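Local structure of autolysin E (Staphylococcus aureus, 4PI9) at residues A[103-108]-A[129-134]. The protein probably cleaves the glycan strands of bacterial cell-wall peptidoglycan as an endo-beta-N-acetylglucosaminidase of the lysozyme clan, and binds a muramoyl-dipeptide ligand. Residues are numbered along the deposited sequence; the frame is centred on the assembly and turned at random.
With 3LT ((4R)-4-[[(2S)-2-[[(2R)-2-[(2R,3S,4R,5R,6R)-5-acetamido-2-(hydroxymethyl)-3,6-bis(oxidanyl)oxan-4-yl]oxypropanoyl]amino]propanoyl]amino]-5-azanyl-5-oxidanylidene-pentanoic acid), chain L.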
loop_
_atom_site.group_PDB
_atom_site.type_symbol
_atom_site.label_atom_id
_atom_site.label_comp_id
_atom_site.label_asym_id
_atom_site.label_seq_id
_atom_site.Cartn_x
_atom_site.Cartn_y
_atom_site.Cartn_z
ATOM N N SER A 103 0.705 7.247 4.608
ATOM C CA SER A 103 -0.171 7.607 3.468
ATOM C C SER A 103 -0.943 6.369 3.036
ATOM O O SER A 103 -2.154 6.479 2.769
ATOM C CB SER A 103 0.639 8.143 2.309
ATOM O OG SER A 103 1.278 9.410 2.609
ATOM N N HIS A 104 -0.284 5.218 2.970
ATOM C CA HIS A 104 -0.923 3.967 2.621
ATOM C C HIS A 104 -2.013 3.660 3.646
ATOM O O HIS A 104 -3.196 3.424 3.264
ATOM C CB HIS A 104 0.111 2.889 2.530
ATOM C CG HIS A 104 -0.411 1.546 2.070
ATOM N ND1 HIS A 104 0.441 0.543 1.740
ATOM C CD2 HIS A 104 -1.663 1.091 1.824
ATOM C CE1 HIS A 104 -0.261 -0.510 1.362
ATOM N NE2 HIS A 104 -1.525 -0.195 1.373
ATOM N N ALA A 105 -1.673 3.698 4.948
ATOM C CA ALA A 105 -2.693 3.465 6.001
ATOM C C ALA A 105 -3.874 4.412 5.916
ATOM O O ALA A 105 -5.031 4.008 6.178
ATOM C CB ALA A 105 -2.041 3.615 7.346
ATOM N N LEU A 106 -3.643 5.664 5.578
ATOM C CA LEU A 106 -4.712 6.673 5.497
ATOM C C LEU A 106 -5.636 6.328 4.362
ATOM O O LEU A 106 -6.858 6.388 4.510
ATOM C CB LEU A 106 -4.176 8.087 5.358
ATOM C CG LEU A 106 -3.514 8.639 6.647
ATOM C CD1 LEU A 106 -2.891 9.990 6.347
ATOM C CD2 LEU A 106 -4.497 8.697 7.840
ATOM N N VAL A 107 -5.081 5.951 3.226
ATOM C CA VAL A 107 -5.966 5.592 2.105
ATOM C C VAL A 107 -6.797 4.383 2.468
ATOM O O VAL A 107 -8.053 4.435 2.337
ATOM C CB VAL A 107 -5.174 5.395 0.809
ATOM C CG1 VAL A 107 -6.137 4.939 -0.301
ATOM C CG2 VAL A 107 -4.588 6.721 0.386
ATOM N N GLU A 108 -6.162 3.329 2.965
ATOM C CA GLU A 108 -6.845 2.067 3.230
ATOM C C GLU A 108 -7.878 2.140 4.338
ATOM O O GLU A 108 -8.937 1.488 4.226
ATOM C CB GLU A 108 -5.823 0.997 3.583
ATOM C CG GLU A 108 -6.368 -0.392 3.687
ATOM C CD GLU A 108 -6.924 -0.886 2.352
ATOM O OE1 GLU A 108 -6.210 -0.733 1.316
ATOM O OE2 GLU A 108 -8.040 -1.447 2.349
ATOM N N ASN A 129 -6.187 -4.380 10.830
ATOM C CA ASN A 129 -5.453 -4.416 9.526
ATOM C C ASN A 129 -5.569 -3.081 8.866
ATOM O O ASN A 129 -6.640 -2.659 8.513
ATOM C CB ASN A 129 -6.110 -5.514 8.673
ATOM C CG ASN A 129 -5.337 -5.862 7.417
ATOM O OD1 ASN A 129 -4.616 -5.051 6.833
ATOM N ND2 ASN A 129 -5.565 -7.071 6.958
ATOM N N PHE A 130 -4.428 -2.360 8.722
ATOM C CA PHE A 130 -4.496 -1.005 8.183
ATOM C C PHE A 130 -3.896 -0.885 6.780
ATOM O O PHE A 130 -3.855 0.203 6.239
ATOM C CB PHE A 130 -3.753 -0.014 9.107
ATOM C CG PHE A 130 -4.277 0.014 10.551
ATOM C CD1 PHE A 130 -5.621 -0.079 10.806
ATOM C CD2 PHE A 130 -3.419 0.236 11.604
ATOM C CE1 PHE A 130 -6.097 -0.013 12.102
ATOM C CE2 PHE A 130 -3.880 0.309 12.891
ATOM C CZ PHE A 130 -5.229 0.151 13.142
ATOM N N PHE A 131 -3.602 -2.020 6.165
ATOM C CA PHE A 131 -2.913 -1.969 4.866
ATOM C C PHE A 131 -3.535 -2.883 3.808
ATOM O O PHE A 131 -2.882 -3.148 2.810
ATOM C CB PHE A 131 -1.432 -2.265 5.060
ATOM C CG PHE A 131 -0.757 -1.292 5.996
ATOM C CD1 PHE A 131 -0.304 -0.037 5.545
ATOM C CD2 PHE A 131 -0.578 -1.641 7.306
ATOM C CE1 PHE A 131 0.313 0.848 6.432
ATOM C CE2 PHE A 131 0.038 -0.797 8.167
ATOM C CZ PHE A 131 0.426 0.467 7.765
ATOM N N GLY A 132 -4.777 -3.321 4.011
ATOM C CA GLY A 132 -5.432 -4.178 2.981
ATOM C C GLY A 132 -4.719 -5.483 2.694
ATOM O O GLY A 132 -4.600 -5.888 1.503
ATOM N N ILE A 133 -4.183 -6.131 3.726
ATOM C CA ILE A 133 -3.348 -7.290 3.593
ATOM C C ILE A 133 -4.199 -8.528 3.803
ATOM O O ILE A 133 -4.733 -8.778 4.910
ATOM C CB ILE A 133 -2.149 -7.320 4.579
ATOM C CG1 ILE A 133 -1.252 -6.119 4.344
ATOM C CG2 ILE A 133 -1.352 -8.584 4.461
ATOM C CD1 ILE A 133 -0.275 -5.793 5.463
ATOM N N GLY A 134 -4.327 -9.316 2.737
ATOM C CA GLY A 134 -5.145 -10.509 2.801
ATOM C C GLY A 134 -6.623 -10.237 2.990
ATOM O O GLY A 134 -7.130 -9.138 2.810
HETATM C CAA 3LT L . -5.463 -7.847 -3.056
HETATM C CAJ 3LT L . -4.406 -8.736 -2.349
HETATM C CAI 3LT L . -3.720 -9.601 -3.461
HETATM C CAG 3LT L . -4.797 -10.422 -4.191
HETATM C CAD 3LT L . -5.919 -9.485 -4.703
HETATM C CAE 3LT L . -7.082 -10.195 -5.439
HETATM C CAL 3LT L . -2.898 -8.017 -0.499
HETATM C CAN 3LT L . -1.781 -7.095 -0.103
HETATM C CAP 3LT L . -1.427 -10.058 -2.909
HETATM C CAR 3LT L . -0.696 -10.463 -1.666
HETATM C CAQ 3LT L . -0.685 -10.577 -4.155
HETATM O OAB 3LT L . -5.997 -6.989 -2.119
HETATM O OAO 3LT L . -2.777 -10.494 -2.921
HETATM O OAH 3LT L . -4.166 -11.097 -5.307
HETATM O OAC 3LT L . -6.470 -8.732 -3.594
HETATM O OAF 3LT L . -7.388 -11.308 -4.538
HETATM O OAM 3LT L . -3.260 -8.893 0.276
HETATM O OAS 3LT L . 0.396 -9.967 -1.410
HETATM N NAK 3LT L . -3.369 -7.886 -1.739
HETATM N NAT 3LT L . -1.298 -11.352 -0.859
HETATM C CAU 3LT L . -0.683 -11.744 0.439
HETATM C CAW 3LT L . 0.039 -13.108 0.530
HETATM C CAV 3LT L . -1.774 -11.633 1.529
HETATM O OAX 3LT L . 1.381 -12.894 0.984
HETATM C C 3LT L . -0.429 -16.142 0.181
HETATM N N 3LT L . 0.071 -13.858 -0.744
HETATM O O 3LT L . -1.180 -17.104 0.336
HETATM N NBH 3LT L . 0.809 -16.127 0.698
HETATM C CA 3LT L . -0.902 -14.941 -0.709
HETATM C CB 3LT L . -2.314 -14.392 -0.298
HETATM C CD 3LT L . -4.422 -13.386 -1.295
HETATM C CG 3LT L . -3.231 -14.334 -1.521
HETATM O OE2 3LT L . -4.346 -12.357 -0.583
HETATM O OE1 3LT L . -5.487 -13.766 -1.840
#
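Phe131 turns the edge of its ring to one face of the His104 imidazole, a T-shaped pair in which a helix of a lysozyme-clan glucosaminidase meets a loop that helps bind the muramoyl dipeptide. The planes stand at 83°, and CD1 of Phe131 lies 3.8 Å from His104 CG, nearer the rim of the imidazole than its centre. The anti torsion of His104 (chi1 -176°) sets the imidazole beside its own carbonyl carbon, where Phe131 CD1 meets its face; ND1 is hydrogen-bonded to Tyr100 OH, and Trp200 adds another edge-to-face pair. Phe131 CE1 also rests 3.7 Å from Ala105 CB. One residue earlier, the Phe130 carbonyl receives a C-H...O contact from Ala105 CA (3.5 Å, 162° at the hydrogen); this buried oxygen has no conventional hydrogen-bond partner. The bent Glu108 side chain lies over the next peptide, its CG 3.3 Å from Gly132 N. Gly132, at positive phi, lies under the Glu108 carboxylate, with CD 3.7 Å from Gly132 CA. Behind this surface, Asn129 shapes the loop: its OD1 receives Phe131 N in the carbonyl plane, an Asx turn, and its ND2 donates to Ile133 O (2.8 Å). Tyr171 OH and Tyr194 O complete the ligand site, to which the loop thus folded presents its next amide: Gly134 N donates an almost straight hydrogen bond to OAM of 3LT at 2.7 Å.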